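Local coordinates for chemotaxis response regulator protein-glutamate methylesterase (Thermotoga maritima, PDB 3SFT) that probably demethylates methylglutamate residues of bacterial chemoreceptors and deamidates certain of their glutamines, the chain here being its C-terminal catalytic domain, at residues T115-K118 with A119-Y123; I154-K158 with E159-V163; V162-G165 with M166-V170; A182-I185 with P186-L189. One frame throughout, in Å; residues are numbered along the deposited sequence.

How the interactions relate
Interaction 1 comes first along the chain, as one run of helix 112-123; it closes no loop and stands apart from the rest, its nearest atoms about 8 Å from those of interaction 3. Interaction 2 turns the chain at the end of strand 152-156, and interaction 3 takes over at the shared V162 and V163, so that together they carry the chain into helix 166-172. The two are packed together, P167 CB and the F164 ring lying against E156 O. Interaction 4 leads from the loop after strand 178-180 into helix 185-192, and reaches back to interaction 2 where E159 meets Y183 and T160 meets A182. None of the four nests within or crosses another.

Interaction 1: T115-K118 with A119-Y123; sequences TLDK and AAEIY
Backbone bonds from A119 N to T115 O (2.8 Å) and from A120 N to L116 O (2.8 Å) carry helix 112-123 through an ordinary turn, and the next two rungs, E121 to D117 and I122 to K118, are longer, the former weak. A119 faces strand 9-14, where with T115 and L116 it lies on V11, and a methyl group lets the helix come close there; A120 lies against Y149 of a loop. T115 is polar yet buried, but its OG1 is hydrogen-bonded to L86 O. Further along, CG1 of I122 rests 3.4 Å from K118 O, and the I122 side chain also touches L88, A90 and V95.

The outward side is charged. K118 has CG anti to its carbonyl carbon (chi1 -65°) and is bent at chi2 and chi4, which curls NZ back to D117 OD2 at 3.3 Å in a salt bridge, met on the anti side and 33° out of the carboxylate plane. D117 and E121, one turn apart, run side by side in the same direction, with OD1 4.0 Å from OE1 and the carboxylate planes 52° apart. Two acids so close would be expected to repel; the K118 ammonium, and more weakly that of K145, which forms a long ion pair with D117 OD1, probably offsets part of that cost.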
ATOM      1  N   THR A 115       8.743  -0.021   0.885  1.00 16.13           N
ATOM      2  CA  THR A 115       8.021   0.679  -0.179  1.00 15.74           C
ATOM      3  C   THR A 115       7.620   2.102   0.232  1.00 17.28           C
ATOM      4  O   THR A 115       7.734   3.044  -0.562  1.00 17.43           O
ATOM      5  CB  THR A 115       6.773  -0.114  -0.627  1.00 15.02           C
ATOM      6  OG1 THR A 115       7.182  -1.394  -1.125  1.00 15.81           O
ATOM      7  CG2 THR A 115       6.022   0.621  -1.733  1.00 12.89           C
ATOM      8  N   LEU A 116       7.150   2.250   1.468  1.00 17.12           N
ATOM      9  CA  LEU A 116       6.740   3.551   1.986  1.00 18.05           C
ATOM     10  C   LEU A 116       7.923   4.496   2.134  1.00 20.56           C
ATOM     11  O   LEU A 116       7.798   5.694   1.895  1.00 20.51           O
ATOM     12  CB  LEU A 116       6.011   3.389   3.318  1.00 17.29           C
ATOM     13  CG  LEU A 116       4.570   2.884   3.203  1.00 16.85           C
ATOM     14  CD1 LEU A 116       4.074   2.336   4.527  1.00 16.72           C
ATOM     15  CD2 LEU A 116       3.691   4.019   2.741  1.00 15.96           C
ATOM     16  N   ASP A 117       9.071   3.953   2.529  1.00 23.17           N
ATOM     17  CA  ASP A 117      10.284   4.747   2.679  1.00 25.68           C
ATOM     18  C   ASP A 117      10.602   5.386   1.329  1.00 25.69           C
ATOM     19  O   ASP A 117      10.824   6.596   1.237  1.00 24.91           O
ATOM     20  CB  ASP A 117      11.449   3.851   3.126  1.00 30.71           C
ATOM     21  CG  ASP A 117      12.782   4.590   3.171  1.00 36.02           C
ATOM     22  OD1 ASP A 117      12.815   5.759   3.615  1.00 40.70           O
ATOM     23  OD2 ASP A 117      13.808   3.994   2.768  1.00 40.11           O
ATOM     24  N   LYS A 118      10.598   4.566   0.281  1.00 23.49           N
ATOM     25  CA  LYS A 118      10.876   5.050  -1.058  1.00 22.48           C
ATOM     26  C   LYS A 118       9.794   5.993  -1.571  1.00 22.54           C
ATOM     27  O   LYS A 118      10.109   7.082  -2.042  1.00 22.06           O
ATOM     28  CB  LYS A 118      11.081   3.879  -2.026  1.00 24.19           C
ATOM     29  CG  LYS A 118      12.304   3.035  -1.710  1.00 24.98           C
ATOM     30  CD  LYS A 118      13.541   3.917  -1.568  1.00 28.02           C
ATOM     31  CE  LYS A 118      14.773   3.102  -1.208  1.00 31.20           C
ATOM     32  NZ  LYS A 118      14.588   2.350   0.057  1.00 33.76           N
ATOM     33  N   ALA A 119       8.522   5.603  -1.437  1.00 21.61           N
ATOM     34  CA  ALA A 119       7.408   6.434  -1.911  1.00 20.96           C
ATOM     35  C   ALA A 119       7.365   7.811  -1.256  1.00 21.69           C
ATOM     36  O   ALA A 119       7.211   8.819  -1.937  1.00 21.04           O
ATOM     37  CB  ALA A 119       6.076   5.722  -1.713  1.00 18.94           C
ATOM     38  N   ALA A 120       7.517   7.844   0.064  1.00 23.17           N
ATOM     39  CA  ALA A 120       7.490   9.089   0.821  1.00 24.90           C
ATOM     40  C   ALA A 120       8.571  10.071   0.383  1.00 27.73           C
ATOM     41  O   ALA A 120       8.319  11.266   0.248  1.00 28.75           O
ATOM     42  CB  ALA A 120       7.620   8.798   2.302  1.00 22.68           C
ATOM     43  N   GLU A 121       9.775   9.559   0.162  1.00 30.15           N
ATOM     44  CA  GLU A 121      10.897  10.390  -0.253  1.00 32.87           C
ATOM     45  C   GLU A 121      10.654  11.032  -1.624  1.00 32.01           C
ATOM     46  O   GLU A 121      11.104  12.152  -1.880  1.00 31.94           O
ATOM     47  CB  GLU A 121      12.166   9.546  -0.273  1.00 36.69           C
ATOM     48  CG  GLU A 121      13.438  10.316   0.031  1.00 46.63           C
ATOM     49  CD  GLU A 121      14.605   9.398   0.390  1.00 52.46           C
ATOM     50  OE1 GLU A 121      14.378   8.371   1.072  1.00 54.40           O
ATOM     51  OE2 GLU A 121      15.751   9.709  -0.007  1.00 55.93           O
ATOM     52  N   ILE A 122       9.923  10.330  -2.487  1.00 29.62           N
ATOM     53  CA  ILE A 122       9.616  10.816  -3.829  1.00 27.93           C
ATOM     54  C   ILE A 122       8.386  11.717  -3.869  1.00 26.90           C
ATOM     55  O   ILE A 122       8.446  12.835  -4.380  1.00 27.06           O
ATOM     56  CB  ILE A 122       9.377   9.645  -4.816  1.00 28.25           C
ATOM     57  CG1 ILE A 122      10.642   8.798  -4.962  1.00 29.78           C
ATOM     58  CG2 ILE A 122       8.938  10.176  -6.173  1.00 26.06           C
ATOM     59  CD1 ILE A 122      10.457   7.584  -5.852  1.00 29.80           C
ATOM     60  N   TYR A 123       7.269  11.212  -3.353  1.00 24.62           N
ATOM     61  CA  TYR A 123       6.012  11.950  -3.354  1.00 23.44           C
ATOM     62  C   TYR A 123       5.819  12.938  -2.202  1.00 23.16           C
ATOM     63  O   TYR A 123       4.972  13.828  -2.283  1.00 22.02           O
ATOM     64  CB  TYR A 123       4.836  10.974  -3.423  1.00 21.93           C
ATOM     65  CG  TYR A 123       4.747  10.220  -4.734  1.00 21.33           C
ATOM     66  CD1 TYR A 123       3.894  10.649  -5.750  1.00 22.03           C
ATOM     67  CD2 TYR A 123       5.513   9.077  -4.955  1.00 19.33           C
ATOM     68  CE1 TYR A 123       3.806   9.954  -6.961  1.00 23.38           C
ATOM     69  CE2 TYR A 123       5.433   8.378  -6.156  1.00 21.69           C
ATOM     70  CZ  TYR A 123       4.580   8.820  -7.151  1.00 22.92           C
ATOM     71  OH  TYR A 123       4.504   8.126  -8.335  1.00 25.93           O
TER

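Interaction 2: I154-K158 with E159-V163; sequences IAEDK and ETCVV
E156 holds CG anti to its backbone N (chi1 -176°) and continues extended, while T160 turns OG1 between its own N and carbonyl carbon (chi1 54°), and these two choices bring carboxylate and hydroxyl together. T160 OG1 donates to the anti lone pair of E156 OE2 at 2.7 Å, and the same hydroxyl receives A182 N. OE2 is also hydrogen-bonded to S21 OG, and OE1 to T133 N, so the buried carboxylate is gripped at both oxygens and its plane is effectively fixed. Threonine suits the place because its hydroxyl can give one bond and take another. C161 SG lies alongside the acid's aliphatic part, 3.6 Å from E156 CG, and a thiol is compact and apolar enough to cover it.

D157 reaches a shorter way along the chain: its OD2 accepts E159 N at 2.8 Å in a nearly straight bond, on the anti side and 18° out of the carboxylate plane. That closes an Asx turn, which a side chain of aspartate's length, with an acceptor oxygen at its end, can do. A weak bond from T160 N to D157 O and one from C161 N to K158 O continue the bend. The turn lies just after the C-terminal end of strand 152-156 in the parallel sheet of this modified doubly wound alpha/beta domain; in such folds loops at this end commonly frame the active site, and E156 lies about 9 Å, side chain to side chain, from the predicted catalytic S15.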
ATOM      1  N   ILE A 154      -3.724   6.506   6.800  1.00 16.74           N
ATOM      2  CA  ILE A 154      -5.008   5.912   7.132  1.00 15.92           C
ATOM      3  C   ILE A 154      -4.779   4.529   7.737  1.00 16.85           C
ATOM      4  O   ILE A 154      -4.056   3.707   7.177  1.00 18.00           O
ATOM      5  CB  ILE A 154      -5.903   5.759   5.882  1.00 13.76           C
ATOM      6  CG1 ILE A 154      -6.227   7.129   5.288  1.00 13.05           C
ATOM      7  CG2 ILE A 154      -7.187   5.039   6.245  1.00 14.14           C
ATOM      8  CD1 ILE A 154      -6.888   7.060   3.913  1.00 13.24           C
ATOM      9  N   ALA A 155      -5.363   4.295   8.906  1.00 16.96           N
ATOM     10  CA  ALA A 155      -5.248   3.004   9.578  1.00 16.85           C
ATOM     11  C   ALA A 155      -6.619   2.349   9.578  1.00 16.60           C
ATOM     12  O   ALA A 155      -7.632   3.026   9.766  1.00 15.88           O
ATOM     13  CB  ALA A 155      -4.757   3.184  10.998  1.00 16.08           C
ATOM     14  N   GLU A 156      -6.654   1.042   9.339  1.00 16.29           N
ATOM     15  CA  GLU A 156      -7.914   0.318   9.321  1.00 16.89           C
ATOM     16  C   GLU A 156      -8.465   0.139  10.735  1.00 17.52           C
ATOM     17  O   GLU A 156      -7.741  -0.249  11.658  1.00 15.72           O
ATOM     18  CB  GLU A 156      -7.763  -1.042   8.632  1.00 16.58           C
ATOM     19  CG  GLU A 156      -9.097  -1.807   8.493  1.00 17.41           C
ATOM     20  CD  GLU A 156      -8.975  -3.132   7.742  1.00 18.43           C
ATOM     21  OE1 GLU A 156      -7.856  -3.521   7.365  1.00 17.45           O
ATOM     22  OE2 GLU A 156     -10.011  -3.796   7.529  1.00 19.97           O
ATOM     23  N   ASP A 157      -9.740   0.477  10.900  1.00 17.55           N
ATOM     24  CA  ASP A 157     -10.437   0.360  12.173  1.00 20.17           C
ATOM     25  C   ASP A 157     -10.581  -1.116  12.551  1.00 20.54           C
ATOM     26  O   ASP A 157     -10.740  -1.980  11.682  1.00 19.08           O
ATOM     27  CB  ASP A 157     -11.821   1.019  12.057  1.00 23.74           C
ATOM     28  CG  ASP A 157     -12.565   1.073  13.378  1.00 24.69           C
ATOM     29  OD1 ASP A 157     -12.568   2.143  14.020  1.00 28.13           O
ATOM     30  OD2 ASP A 157     -13.153   0.050  13.774  1.00 26.85           O
ATOM     31  N   LYS A 158     -10.543  -1.391  13.850  1.00 21.75           N
ATOM     32  CA  LYS A 158     -10.661  -2.750  14.385  1.00 24.65           C
ATOM     33  C   LYS A 158     -11.898  -3.502  13.885  1.00 24.22           C
ATOM     34  O   LYS A 158     -11.888  -4.728  13.777  1.00 25.11           O
ATOM     35  CB  LYS A 158     -10.677  -2.705  15.920  1.00 28.42           C
ATOM     36  CG  LYS A 158     -10.589  -4.074  16.581  1.00 35.20           C
ATOM     37  CD  LYS A 158     -10.665  -3.980  18.098  1.00 38.03           C
ATOM     38  CE  LYS A 158     -10.522  -5.352  18.745  1.00 39.68           C
ATOM     39  NZ  LYS A 158      -9.167  -5.937  18.541  1.00 42.85           N
ATOM     40  N   GLU A 159     -12.959  -2.763  13.579  1.00 23.42           N
ATOM     41  CA  GLU A 159     -14.209  -3.353  13.101  1.00 22.36           C
ATOM     42  C   GLU A 159     -14.042  -4.351  11.954  1.00 21.67           C
ATOM     43  O   GLU A 159     -14.538  -5.480  12.023  1.00 21.64           O
ATOM     44  CB  GLU A 159     -15.174  -2.247  12.662  1.00 23.48           C
ATOM     45  CG  GLU A 159     -16.509  -2.754  12.118  1.00 26.46           C
ATOM     46  CD  GLU A 159     -17.370  -1.647  11.527  1.00 29.62           C
ATOM     47  OE1 GLU A 159     -17.273  -0.485  11.976  1.00 30.62           O
ATOM     48  OE2 GLU A 159     -18.154  -1.949  10.605  1.00 31.86           O
ATOM     49  N   THR A 160     -13.332  -3.937  10.910  1.00 19.38           N
ATOM     50  CA  THR A 160     -13.142  -4.783   9.740  1.00 18.30           C
ATOM     51  C   THR A 160     -11.857  -5.614   9.695  1.00 17.93           C
ATOM     52  O   THR A 160     -11.640  -6.359   8.744  1.00 16.99           O
ATOM     53  CB  THR A 160     -13.279  -3.952   8.450  1.00 17.70           C
ATOM     54  OG1 THR A 160     -12.388  -2.831   8.500  1.00 15.41           O
ATOM     55  CG2 THR A 160     -14.709  -3.440   8.301  1.00 18.68           C
ATOM     56  N   CYS A 161     -11.026  -5.507  10.729  1.00 16.90           N
ATOM     57  CA  CYS A 161      -9.775  -6.260  10.781  1.00 16.66           C
ATOM     58  C   CYS A 161      -9.941  -7.683  11.284  1.00 17.54           C
ATOM     59  O   CYS A 161     -10.767  -7.958  12.156  1.00 20.13           O
ATOM     60  CB  CYS A 161      -8.760  -5.580  11.712  1.00 15.73           C
ATOM     61  SG  CYS A 161      -8.075  -4.010  11.174  1.00 16.64           S
ATOM     62  N   VAL A 162      -9.133  -8.585  10.741  1.00 17.81           N
ATOM     63  CA  VAL A 162      -9.123  -9.958  11.211  1.00 17.55           C
ATOM     64  C   VAL A 162      -8.161  -9.903  12.406  1.00 16.73           C
ATOM     65  O   VAL A 162      -8.448 -10.443  13.475  1.00 14.88           O
ATOM     66  CB  VAL A 162      -8.627 -10.935  10.129  1.00 16.33           C
ATOM     67  CG1 VAL A 162      -8.499 -12.335  10.708  1.00 16.44           C
ATOM     68  CG2 VAL A 162      -9.617 -10.954   8.968  1.00 16.21           C
ATOM     69  N   VAL A 163      -7.063  -9.167  12.226  1.00 16.99           N
ATOM     70  CA  VAL A 163      -6.055  -8.964  13.266  1.00 17.72           C
ATOM     71  C   VAL A 163      -5.740  -7.465  13.351  1.00 18.98           C
ATOM     72  O   VAL A 163      -5.223  -6.868  12.408  1.00 19.63           O
ATOM     73  CB  VAL A 163      -4.746  -9.752  12.995  1.00 16.61           C
ATOM     74  CG1 VAL A 163      -3.713  -9.412  14.047  1.00 16.08           C
ATOM     75  CG2 VAL A 163      -5.008 -11.255  13.031  1.00 17.56           C
TER

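Interaction 3: V162-G165 with M166-V170; sequences VVFG and MPKSV
F164 and K168 meet at about a right angle, with the lysine's CB placed over one face of the phenylalanine ring. The CH-pi contact puts K168 CB 3.9 Å from the ring centroid and 18° off the normal, and CD follows at 3.9 Å from F164 CD2. With CG anti to its backbone N (chi1 -176°), K168 starts its chain across this ring before bending at chi3 and leading the ammonium away. A lysine fits because its methylene groups can lie on an aromatic surface while its charge reaches outward. P167 approaches the same ring obliquely, its CB 3.7 Å from F164 CE1, so a pyrrolidine and an alkyl chain together brace the flat group. Replacing F164 with a serine would probably uncover P167 CB and leave the K168 methylenes without the surface that steadies them.

F164 is the centre of an inverse gamma turn, closed by a weak bond from G165 N to V163 O, and this tight bend delivers the chain to the start of helix 166-172. G165 comes next, and its carbonyl oxygen O accepts S169 N at 2.9 Å, a bond of the first turn. Proline suits that turn, where a missing N-H costs no intrahelical bond. S169 turns its hydroxyl to T140 OG1. M166, bent at chi3, points its end away from the turn into buried ground against I131 and S15, and its side chain comes about 4 Å from those of both S15 and H42, predicted members of the catalytic site.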
ATOM      1  N   VAL A 162      -9.133  -8.585  10.741  1.00 17.81           N
ATOM      2  CA  VAL A 162      -9.123  -9.958  11.211  1.00 17.55           C
ATOM      3  C   VAL A 162      -8.161  -9.903  12.406  1.00 16.73           C
ATOM      4  O   VAL A 162      -8.448 -10.443  13.475  1.00 14.88           O
ATOM      5  CB  VAL A 162      -8.627 -10.935  10.129  1.00 16.33           C
ATOM      6  CG1 VAL A 162      -8.499 -12.335  10.708  1.00 16.44           C
ATOM      7  CG2 VAL A 162      -9.617 -10.954   8.968  1.00 16.21           C
ATOM      8  N   VAL A 163      -7.063  -9.167  12.226  1.00 16.99           N
ATOM      9  CA  VAL A 163      -6.055  -8.964  13.266  1.00 17.72           C
ATOM     10  C   VAL A 163      -5.740  -7.465  13.351  1.00 18.98           C
ATOM     11  O   VAL A 163      -5.223  -6.868  12.408  1.00 19.63           O
ATOM     12  CB  VAL A 163      -4.746  -9.752  12.995  1.00 16.61           C
ATOM     13  CG1 VAL A 163      -3.713  -9.412  14.047  1.00 16.08           C
ATOM     14  CG2 VAL A 163      -5.008 -11.255  13.031  1.00 17.56           C
ATOM     15  N   PHE A 164      -6.067  -6.865  14.488  1.00 19.93           N
ATOM     16  CA  PHE A 164      -5.845  -5.442  14.707  1.00 21.63           C
ATOM     17  C   PHE A 164      -4.458  -5.221  15.297  1.00 22.69           C
ATOM     18  O   PHE A 164      -4.329  -4.766  16.428  1.00 27.03           O
ATOM     19  CB  PHE A 164      -6.918  -4.910  15.664  1.00 22.09           C
ATOM     20  CG  PHE A 164      -6.964  -3.408  15.773  1.00 23.29           C
ATOM     21  CD1 PHE A 164      -7.043  -2.613  14.634  1.00 20.41           C
ATOM     22  CD2 PHE A 164      -6.990  -2.793  17.023  1.00 23.61           C
ATOM     23  CE1 PHE A 164      -7.152  -1.234  14.739  1.00 19.86           C
ATOM     24  CE2 PHE A 164      -7.100  -1.409  17.135  1.00 22.58           C
ATOM     25  CZ  PHE A 164      -7.181  -0.630  15.988  1.00 21.89           C
ATOM     26  N   GLY A 165      -3.426  -5.595  14.550  1.00 22.26           N
ATOM     27  CA  GLY A 165      -2.069  -5.416  15.029  1.00 19.18           C
ATOM     28  C   GLY A 165      -1.368  -4.295  14.293  1.00 17.44           C
ATOM     29  O   GLY A 165      -0.980  -3.298  14.901  1.00 17.78           O
ATOM     30  N   MET A 166      -1.222  -4.447  12.979  1.00 16.49           N
ATOM     31  CA  MET A 166      -0.559  -3.437  12.160  1.00 15.77           C
ATOM     32  C   MET A 166      -1.191  -2.052  12.274  1.00 16.59           C
ATOM     33  O   MET A 166      -0.481  -1.069  12.487  1.00 18.06           O
ATOM     34  CB  MET A 166      -0.439  -3.904  10.702  1.00 15.33           C
ATOM     35  CG  MET A 166       0.569  -5.053  10.544  1.00 20.55           C
ATOM     36  SD  MET A 166       0.753  -5.800   8.904  1.00 20.96           S
ATOM     37  CE  MET A 166      -0.240  -4.696   7.887  1.00 24.88           C
ATOM     38  N   PRO A 167      -2.534  -1.952  12.154  1.00 17.25           N
ATOM     39  CA  PRO A 167      -3.171  -0.635  12.267  1.00 17.55           C
ATOM     40  C   PRO A 167      -3.009  -0.061  13.679  1.00 19.44           C
ATOM     41  O   PRO A 167      -2.739   1.134  13.852  1.00 18.69           O
ATOM     42  CB  PRO A 167      -4.641  -0.939  11.975  1.00 17.58           C
ATOM     43  CG  PRO A 167      -4.580  -2.153  11.091  1.00 17.38           C
ATOM     44  CD  PRO A 167      -3.524  -2.978  11.773  1.00 15.30           C
ATOM     45  N   LYS A 168      -3.173  -0.918  14.685  1.00 19.71           N
ATOM     46  CA  LYS A 168      -3.043  -0.487  16.072  1.00 21.70           C
ATOM     47  C   LYS A 168      -1.665   0.094  16.362  1.00 20.03           C
ATOM     48  O   LYS A 168      -1.550   1.110  17.046  1.00 20.57           O
ATOM     49  CB  LYS A 168      -3.332  -1.638  17.043  1.00 22.98           C
ATOM     50  CG  LYS A 168      -3.307  -1.199  18.493  1.00 28.04           C
ATOM     51  CD  LYS A 168      -3.961  -2.202  19.433  1.00 32.41           C
ATOM     52  CE  LYS A 168      -2.964  -3.181  20.017  1.00 36.05           C
ATOM     53  NZ  LYS A 168      -3.586  -3.952  21.138  1.00 41.43           N
ATOM     54  N   SER A 169      -0.625  -0.559  15.851  1.00 18.66           N
ATOM     55  CA  SER A 169       0.742  -0.095  16.062  1.00 19.26           C
ATOM     56  C   SER A 169       0.933   1.299  15.460  1.00 19.40           C
ATOM     57  O   SER A 169       1.611   2.144  16.044  1.00 18.71           O
ATOM     58  CB  SER A 169       1.739  -1.080  15.459  1.00 18.60           C
ATOM     59  OG  SER A 169       3.056  -0.582  15.564  1.00 20.98           O
ATOM     60  N   VAL A 170       0.327   1.527  14.294  1.00 18.43           N
ATOM     61  CA  VAL A 170       0.396   2.825  13.624  1.00 18.46           C
ATOM     62  C   VAL A 170      -0.330   3.874  14.472  1.00 18.26           C
ATOM     63  O   VAL A 170       0.194   4.965  14.704  1.00 19.53           O
ATOM     64  CB  VAL A 170      -0.256   2.772  12.206  1.00 17.94           C
ATOM     65  CG1 VAL A 170      -0.494   4.174  11.662  1.00 17.39           C
ATOM     66  CG2 VAL A 170       0.626   1.990  11.255  1.00 15.95           C
TER

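Interaction 4: A182-I185 with P186-L189; sequences AYKI and PEKL
I185 CG2 meets L189 CD1 at 4.1 Å, one turn on in helix 185-192. With CG1 anti to the carbonyl carbon (chi1 -64°), I185 has this CG2 methyl anti to the backbone N, and the two side chains run alongside each other, pointing the same way. Both touch I154, a suitable task for branched apolar groups on the sheet-facing side. The backbone bond from L189 N to I185 O (2.9 Å) belongs to the same turn.

P186 CD comes 3.1 Å from A182 O, a carbonyl that already accepts I185 N. The proline ring, which also touches I25, restrains phi in the first turn, where no helical N-H is required. An alanine here, without CG and CD, is likely to open a gap beside A182 O and I25 and let the helix start flex.

On the outer side, K184 bends at chi4 and E187 stays extended. K184 NZ and E187 OE2 are 4.2 Å apart, beyond a salt bridge, and a water joins them, accepting from NZ at 2.6 Å and donating to OE2 at 3.1 Å. The opposite charges should still attract, probably through this water, at the exposed start of the helix, while I185 and L189 are buried.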
ATOM      1  N   ALA A 182     -12.616  -0.768   6.680  1.00 19.61           N
ATOM      2  CA  ALA A 182     -12.253  -0.966   5.277  1.00 19.57           C
ATOM      3  C   ALA A 182     -13.199  -0.372   4.240  1.00 19.67           C
ATOM      4  O   ALA A 182     -12.749   0.280   3.299  1.00 21.27           O
ATOM      5  CB  ALA A 182     -12.022  -2.444   4.996  1.00 18.55           C
ATOM      6  N   TYR A 183     -14.502  -0.578   4.420  1.00 20.44           N
ATOM      7  CA  TYR A 183     -15.500  -0.068   3.479  1.00 20.15           C
ATOM      8  C   TYR A 183     -15.573   1.458   3.349  1.00 20.80           C
ATOM      9  O   TYR A 183     -16.057   1.971   2.336  1.00 21.21           O
ATOM     10  CB  TYR A 183     -16.887  -0.663   3.775  1.00 20.55           C
ATOM     11  CG  TYR A 183     -17.404  -0.443   5.187  1.00 18.47           C
ATOM     12  CD1 TYR A 183     -18.077   0.733   5.531  1.00 17.62           C
ATOM     13  CD2 TYR A 183     -17.234  -1.417   6.170  1.00 17.60           C
ATOM     14  CE1 TYR A 183     -18.569   0.931   6.818  1.00 16.56           C
ATOM     15  CE2 TYR A 183     -17.720  -1.229   7.458  1.00 16.61           C
ATOM     16  CZ  TYR A 183     -18.388  -0.051   7.774  1.00 17.13           C
ATOM     17  OH  TYR A 183     -18.871   0.146   9.046  1.00 18.84           O
ATOM     18  N   LYS A 184     -15.117   2.189   4.366  1.00 20.05           N
ATOM     19  CA  LYS A 184     -15.128   3.651   4.296  1.00 20.46           C
ATOM     20  C   LYS A 184     -13.821   4.215   3.735  1.00 20.68           C
ATOM     21  O   LYS A 184     -13.726   5.406   3.443  1.00 20.68           O
ATOM     22  CB  LYS A 184     -15.421   4.275   5.662  1.00 21.52           C
ATOM     23  CG  LYS A 184     -16.907   4.351   6.003  1.00 23.57           C
ATOM     24  CD  LYS A 184     -17.141   5.131   7.287  1.00 25.11           C
ATOM     25  CE  LYS A 184     -18.629   5.293   7.597  1.00 26.40           C
ATOM     26  NZ  LYS A 184     -19.335   6.139   6.589  1.00 25.09           N
ATOM     27  N   ILE A 185     -12.818   3.354   3.603  1.00 19.34           N
ATOM     28  CA  ILE A 185     -11.512   3.752   3.083  1.00 18.38           C
ATOM     29  C   ILE A 185     -11.549   4.222   1.618  1.00 18.09           C
ATOM     30  O   ILE A 185     -10.945   5.238   1.290  1.00 18.98           O
ATOM     31  CB  ILE A 185     -10.451   2.630   3.303  1.00 15.21           C
ATOM     32  CG1 ILE A 185     -10.234   2.421   4.808  1.00 14.38           C
ATOM     33  CG2 ILE A 185      -9.130   2.976   2.615  1.00 13.62           C
ATOM     34  CD1 ILE A 185      -9.066   1.502   5.161  1.00 12.28           C
ATOM     35  N   PRO A 186     -12.258   3.499   0.724  1.00 20.00           N
ATOM     36  CA  PRO A 186     -12.335   3.906  -0.688  1.00 20.11           C
ATOM     37  C   PRO A 186     -12.901   5.314  -0.826  1.00 21.46           C
ATOM     38  O   PRO A 186     -12.431   6.112  -1.638  1.00 21.02           O
ATOM     39  CB  PRO A 186     -13.328   2.903  -1.276  1.00 20.55           C
ATOM     40  CG  PRO A 186     -13.137   1.712  -0.458  1.00 20.20           C
ATOM     41  CD  PRO A 186     -13.007   2.247   0.935  1.00 18.42           C
ATOM     42  N   GLU A 187     -13.921   5.602  -0.025  1.00 22.43           N
ATOM     43  CA  GLU A 187     -14.592   6.900  -0.040  1.00 24.89           C
ATOM     44  C   GLU A 187     -13.644   8.000   0.399  1.00 24.76           C
ATOM     45  O   GLU A 187     -13.618   9.075  -0.196  1.00 25.84           O
ATOM     46  CB  GLU A 187     -15.837   6.864   0.859  1.00 26.32           C
ATOM     47  CG  GLU A 187     -16.771   5.687   0.531  1.00 31.16           C
ATOM     48  CD  GLU A 187     -17.907   5.488   1.527  1.00 33.28           C
ATOM     49  OE1 GLU A 187     -18.851   4.745   1.184  1.00 35.49           O
ATOM     50  OE2 GLU A 187     -17.858   6.045   2.646  1.00 36.55           O
ATOM     51  N   LYS A 188     -12.843   7.715   1.423  1.00 23.34           N
ATOM     52  CA  LYS A 188     -11.882   8.686   1.924  1.00 22.11           C
ATOM     53  C   LYS A 188     -10.797   8.931   0.876  1.00 22.51           C
ATOM     54  O   LYS A 188     -10.397  10.074   0.653  1.00 22.37           O
ATOM     55  CB  LYS A 188     -11.272   8.204   3.242  1.00 20.01           C
ATOM     56  CG  LYS A 188     -10.241   9.145   3.851  1.00 21.90           C
ATOM     57  CD  LYS A 188     -10.777  10.560   4.042  1.00 24.64           C
ATOM     58  CE  LYS A 188     -11.906  10.617   5.056  1.00 25.90           C
ATOM     59  NZ  LYS A 188     -12.339  12.022   5.295  1.00 29.35           N
ATOM     60  N   LEU A 189     -10.343   7.862   0.220  1.00 22.16           N
ATOM     61  CA  LEU A 189      -9.310   7.976  -0.810  1.00 22.80           C
ATOM     62  C   LEU A 189      -9.795   8.850  -1.963  1.00 24.78           C
ATOM     63  O   LEU A 189      -9.063   9.719  -2.440  1.00 25.37           O
ATOM     64  CB  LEU A 189      -8.890   6.594  -1.336  1.00 18.13           C
ATOM     65  CG  LEU A 189      -8.093   5.707  -0.369  1.00 17.20           C
ATOM     66  CD1 LEU A 189      -7.747   4.370  -1.030  1.00 12.36           C
ATOM     67  CD2 LEU A 189      -6.828   6.439   0.075  1.00 14.75           C
TER
HETATM   68  O   HOH W   1     -20.111   4.892   4.406  1.00 37.53           O